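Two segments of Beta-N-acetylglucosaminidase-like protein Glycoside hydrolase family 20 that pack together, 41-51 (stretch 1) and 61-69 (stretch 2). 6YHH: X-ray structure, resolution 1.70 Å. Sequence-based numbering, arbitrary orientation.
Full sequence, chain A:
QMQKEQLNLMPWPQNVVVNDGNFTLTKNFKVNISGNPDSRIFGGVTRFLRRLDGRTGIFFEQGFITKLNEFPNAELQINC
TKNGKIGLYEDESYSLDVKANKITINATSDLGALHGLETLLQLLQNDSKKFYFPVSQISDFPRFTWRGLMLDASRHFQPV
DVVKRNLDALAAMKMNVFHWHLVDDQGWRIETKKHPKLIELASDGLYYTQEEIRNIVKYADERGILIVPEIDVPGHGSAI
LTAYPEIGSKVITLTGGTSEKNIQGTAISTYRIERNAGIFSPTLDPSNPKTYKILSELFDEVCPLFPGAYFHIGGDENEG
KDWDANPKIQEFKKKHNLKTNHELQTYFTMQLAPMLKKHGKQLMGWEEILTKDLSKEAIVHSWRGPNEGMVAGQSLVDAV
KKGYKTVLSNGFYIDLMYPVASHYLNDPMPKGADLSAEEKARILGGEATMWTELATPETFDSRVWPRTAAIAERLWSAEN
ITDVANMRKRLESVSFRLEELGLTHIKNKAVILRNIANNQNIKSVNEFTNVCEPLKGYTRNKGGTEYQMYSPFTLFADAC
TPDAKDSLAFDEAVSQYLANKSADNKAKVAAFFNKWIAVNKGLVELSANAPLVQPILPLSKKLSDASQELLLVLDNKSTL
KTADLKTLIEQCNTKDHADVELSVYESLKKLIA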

# COMPACT_ATOMS: atom_id res chain seq x y z
N ILE A 41 24.16 -7.06 6.85
CA ILE A 41 24.15 -6.06 7.90
C ILE A 41 24.00 -4.63 7.32
O ILE A 41 23.45 -3.74 8.01
CB ILE A 41 25.42 -6.18 8.83
CG1 ILE A 41 25.33 -5.33 10.07
CG2 ILE A 41 26.64 -5.72 8.04
CD1 ILE A 41 24.24 -5.69 11.06
N PHE A 42 24.50 -4.38 6.11
CA PHE A 42 24.57 -3.00 5.57
C PHE A 42 23.18 -2.41 5.30
O PHE A 42 22.85 -1.34 5.74
CB PHE A 42 25.50 -2.92 4.37
CG PHE A 42 26.93 -3.30 4.73
CD1 PHE A 42 27.61 -2.64 5.75
CD2 PHE A 42 27.52 -4.38 4.10
CE1 PHE A 42 28.93 -3.03 6.09
CE2 PHE A 42 28.82 -4.76 4.43
CZ PHE A 42 29.49 -4.10 5.42
N GLY A 43 22.36 -3.20 4.62
CA GLY A 43 21.00 -2.71 4.34
C GLY A 43 20.25 -2.61 5.66
O GLY A 43 19.42 -1.68 5.83
N GLY A 44 20.42 -3.57 6.54
CA GLY A 44 19.68 -3.50 7.85
C GLY A 44 19.99 -2.29 8.67
O GLY A 44 19.11 -1.72 9.30
N VAL A 45 21.28 -1.90 8.71
CA VAL A 45 21.70 -0.69 9.41
C VAL A 45 21.19 0.56 8.71
O VAL A 45 20.70 1.50 9.36
CB VAL A 45 23.25 -0.66 9.65
CG1 VAL A 45 23.66 0.66 10.27
CG2 VAL A 45 23.61 -1.78 10.60
N THR A 46 21.22 0.55 7.40
CA THR A 46 20.67 1.70 6.65
C THR A 46 19.18 1.88 6.93
O THR A 46 18.72 3.00 7.22
CB THR A 46 20.92 1.48 5.12
OG1 THR A 46 22.36 1.30 4.85
CG2 THR A 46 20.42 2.71 4.36
N ARG A 47 18.43 0.77 6.88
CA ARG A 47 16.96 0.86 7.16
C ARG A 47 16.70 1.29 8.57
O ARG A 47 15.83 2.05 8.81
CB ARG A 47 16.30 -0.47 6.85
CG ARG A 47 16.27 -0.76 5.36
CD ARG A 47 15.57 -2.04 4.97
NE ARG A 47 16.19 -3.28 5.42
CZ ARG A 47 17.11 -3.92 4.70
NH1 ARG A 47 17.49 -3.44 3.51
NH2 ARG A 47 17.63 -5.02 5.18
N PHE A 48 17.49 0.83 9.53
CA PHE A 48 17.39 1.27 10.92
C PHE A 48 17.46 2.81 11.02
O PHE A 48 16.69 3.49 11.66
CB PHE A 48 18.45 0.56 11.81
CG PHE A 48 18.69 1.29 13.10
CD1 PHE A 48 17.90 1.13 14.23
CD2 PHE A 48 19.72 2.19 13.19
CE1 PHE A 48 18.17 1.81 15.42
CE2 PHE A 48 19.95 2.93 14.35
CZ PHE A 48 19.19 2.76 15.47
N LEU A 49 18.50 3.34 10.38
CA LEU A 49 18.76 4.78 10.41
C LEU A 49 17.62 5.56 9.75
O LEU A 49 17.14 6.55 10.29
CB LEU A 49 20.10 5.06 9.77
CG LEU A 49 20.61 6.49 9.91
CD1 LEU A 49 20.88 6.73 11.37
CD2 LEU A 49 21.90 6.71 9.12
N ARG A 50 17.17 5.08 8.59
CA ARG A 50 16.02 5.67 7.93
C ARG A 50 14.79 5.65 8.80
O ARG A 50 14.08 6.66 8.94
CB ARG A 50 15.72 5.01 6.59
CG ARG A 50 16.79 5.10 5.50
CD ARG A 50 16.88 6.56 4.98
NE ARG A 50 17.71 7.42 5.79
CZ ARG A 50 19.04 7.43 5.82
NH1 ARG A 50 19.73 6.53 5.09
NH2 ARG A 50 19.66 8.30 6.58
N ARG A 51 14.53 4.50 9.46
CA ARG A 51 13.37 4.41 10.30
C ARG A 51 13.47 5.34 11.52
O ARG A 51 12.52 6.05 11.89
CB ARG A 51 13.13 2.98 10.75
CG ARG A 51 12.70 2.09 9.61
CD ARG A 51 12.90 0.63 9.87
NE ARG A 51 12.13 0.11 10.96
CZ ARG A 51 12.37 -1.04 11.58
NH1 ARG A 51 13.45 -1.73 11.30
NH2 ARG A 51 11.53 -1.47 12.53
N GLU A 61 23.17 12.72 9.30
CA GLU A 61 24.21 12.90 8.26
C GLU A 61 24.38 11.79 7.30
O GLU A 61 24.62 12.02 6.14
CB GLU A 61 25.61 13.19 8.92
N GLN A 62 24.36 10.53 7.70
CA GLN A 62 24.66 9.45 6.84
C GLN A 62 23.49 9.12 5.93
O GLN A 62 22.31 9.16 6.39
CB GLN A 62 24.94 8.20 7.68
CG GLN A 62 26.31 8.23 8.34
CD GLN A 62 26.41 7.16 9.37
OE1 GLN A 62 25.78 7.26 10.41
NE2 GLN A 62 27.10 6.07 9.03
N GLY A 63 23.83 8.78 4.70
CA GLY A 63 22.84 8.28 3.77
C GLY A 63 22.87 6.76 3.82
O GLY A 63 22.45 6.19 4.82
N PHE A 64 23.39 6.14 2.79
CA PHE A 64 23.56 4.67 2.77
C PHE A 64 24.80 4.21 3.54
O PHE A 64 25.86 4.85 3.46
CB PHE A 64 23.62 4.21 1.33
CG PHE A 64 22.31 4.37 0.57
CD1 PHE A 64 22.02 5.56 -0.06
CD2 PHE A 64 21.34 3.35 0.54
CE1 PHE A 64 20.82 5.74 -0.73
CE2 PHE A 64 20.11 3.53 -0.13
CZ PHE A 64 19.87 4.73 -0.78
N ILE A 65 24.66 3.11 4.30
CA ILE A 65 25.77 2.47 5.03
C ILE A 65 26.15 1.25 4.18
O ILE A 65 25.31 0.40 3.83
CB ILE A 65 25.33 2.14 6.47
CG1 ILE A 65 25.26 3.41 7.32
CG2 ILE A 65 26.30 1.15 7.09
CD1 ILE A 65 23.87 3.92 7.48
N THR A 66 27.43 1.20 3.74
CA THR A 66 27.86 0.18 2.80
C THR A 66 29.14 -0.63 3.13
O THR A 66 29.37 -1.68 2.49
CB THR A 66 28.09 0.77 1.39
OG1 THR A 66 29.02 1.84 1.48
CG2 THR A 66 26.77 1.32 0.85
N LYS A 67 29.93 -0.13 4.08
CA LYS A 67 31.24 -0.75 4.48
C LYS A 67 31.42 -0.72 5.98
O LYS A 67 30.79 0.03 6.72
CB LYS A 67 32.38 0.07 3.86
CG LYS A 67 32.46 0.15 2.31
CD LYS A 67 33.54 1.15 1.82
N LEU A 68 32.35 -1.56 6.42
CA LEU A 68 32.81 -1.54 7.78
C LEU A 68 33.62 -0.30 8.07
O LEU A 68 34.33 0.24 7.20
CB LEU A 68 33.64 -2.79 8.09
CG LEU A 68 33.01 -4.15 7.80
CD1 LEU A 68 34.03 -5.30 7.93
CD2 LEU A 68 31.83 -4.43 8.69
N ASN A 69 33.57 0.08 9.31
CA ASN A 69 34.37 1.12 9.89
C ASN A 69 34.31 2.44 9.17
O ASN A 69 35.27 3.18 9.02
CB ASN A 69 35.80 0.63 10.11
CG ASN A 69 35.86 -0.38 11.27
OD1 ASN A 69 35.55 -0.06 12.49
ND2 ASN A 69 36.13 -1.54 10.92

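All three hydrogen bonds between these stretches join a helix side chain to the backbone of a segment with no regular helix or strand. No side chain of residues 61-69 takes part in them. The helix spans residues 41-51. Its backbone bonds run from N of residues 45-51 to O four residues earlier. The bonds across the contact come from its side chains.

Arg50 makes two of the three bonds. Its CA-to-CB bond points sideways, but the chain folds through chi1 m, chi2 m and chi3 p, and its end comes nearer. Arg50 NH1 donates to Gly63 O at 2.8 Å, and Arg50 NH2 donates to Gln62 O, also at 2.8 Å. Both oxygens lie at the edge of the guanidinium, near its plane, where the N-H groups point. One planar group thus holds two successive carbonyls.

Thr46 supplies the third bond. Ile65 N donates to Thr46 OG1 at 3.0 Å, with an angle of 157°. The same hydroxyl donates to Phe42 O, 2.8 Å from Thr46 OG1, one turn back in the helix. It is therefore donor within the helix and acceptor across the contact. Ile65 O also lies 3.2 Å from Thr46 OG1, but the angle is too poor for a hydrogen bond. The backbones come close here: the CA atoms of Thr46 and Ile65 are 5.4 Å apart, and those of Phe42 and Thr66 are 5.3 Å apart. At the other end they are wider, with 8.3 Å between Leu49 CA and Gln62 CA.

Ile65 is the apolar centre. Its CA-to-CB bond points toward the helix, and its side chain meets three residues from successive turns. Ile65 CG2 lies 4.2 Å from Phe42 CD1 and 4.2 Å from Val45 CG1. Ile65 CD1 lies 3.8 Å from Leu49 CD2. These are van der Waals contacts that bury hydrocarbon. Leu49 CD2 also packs 3.7 Å from Gln62 CB, the aliphatic start of a polar side chain.

Phe42 covers the later part of the loop. One face of its ring lies against the backbone, with Thr66 C 3.6 Å from Phe42 CD1. The CA-to-CB bonds of Thr66 and Lys67 point away, and the ring meets their main chain. Farther on, Leu68 CD2 comes within 4.0 Å of Phe42 CZ.

Phe64 also points away at its CA-to-CB bond. Its ring still touches the helix, with Phe64 CD2 4.0 Å from Thr46 CG2. The two stretches together bury 521 Å².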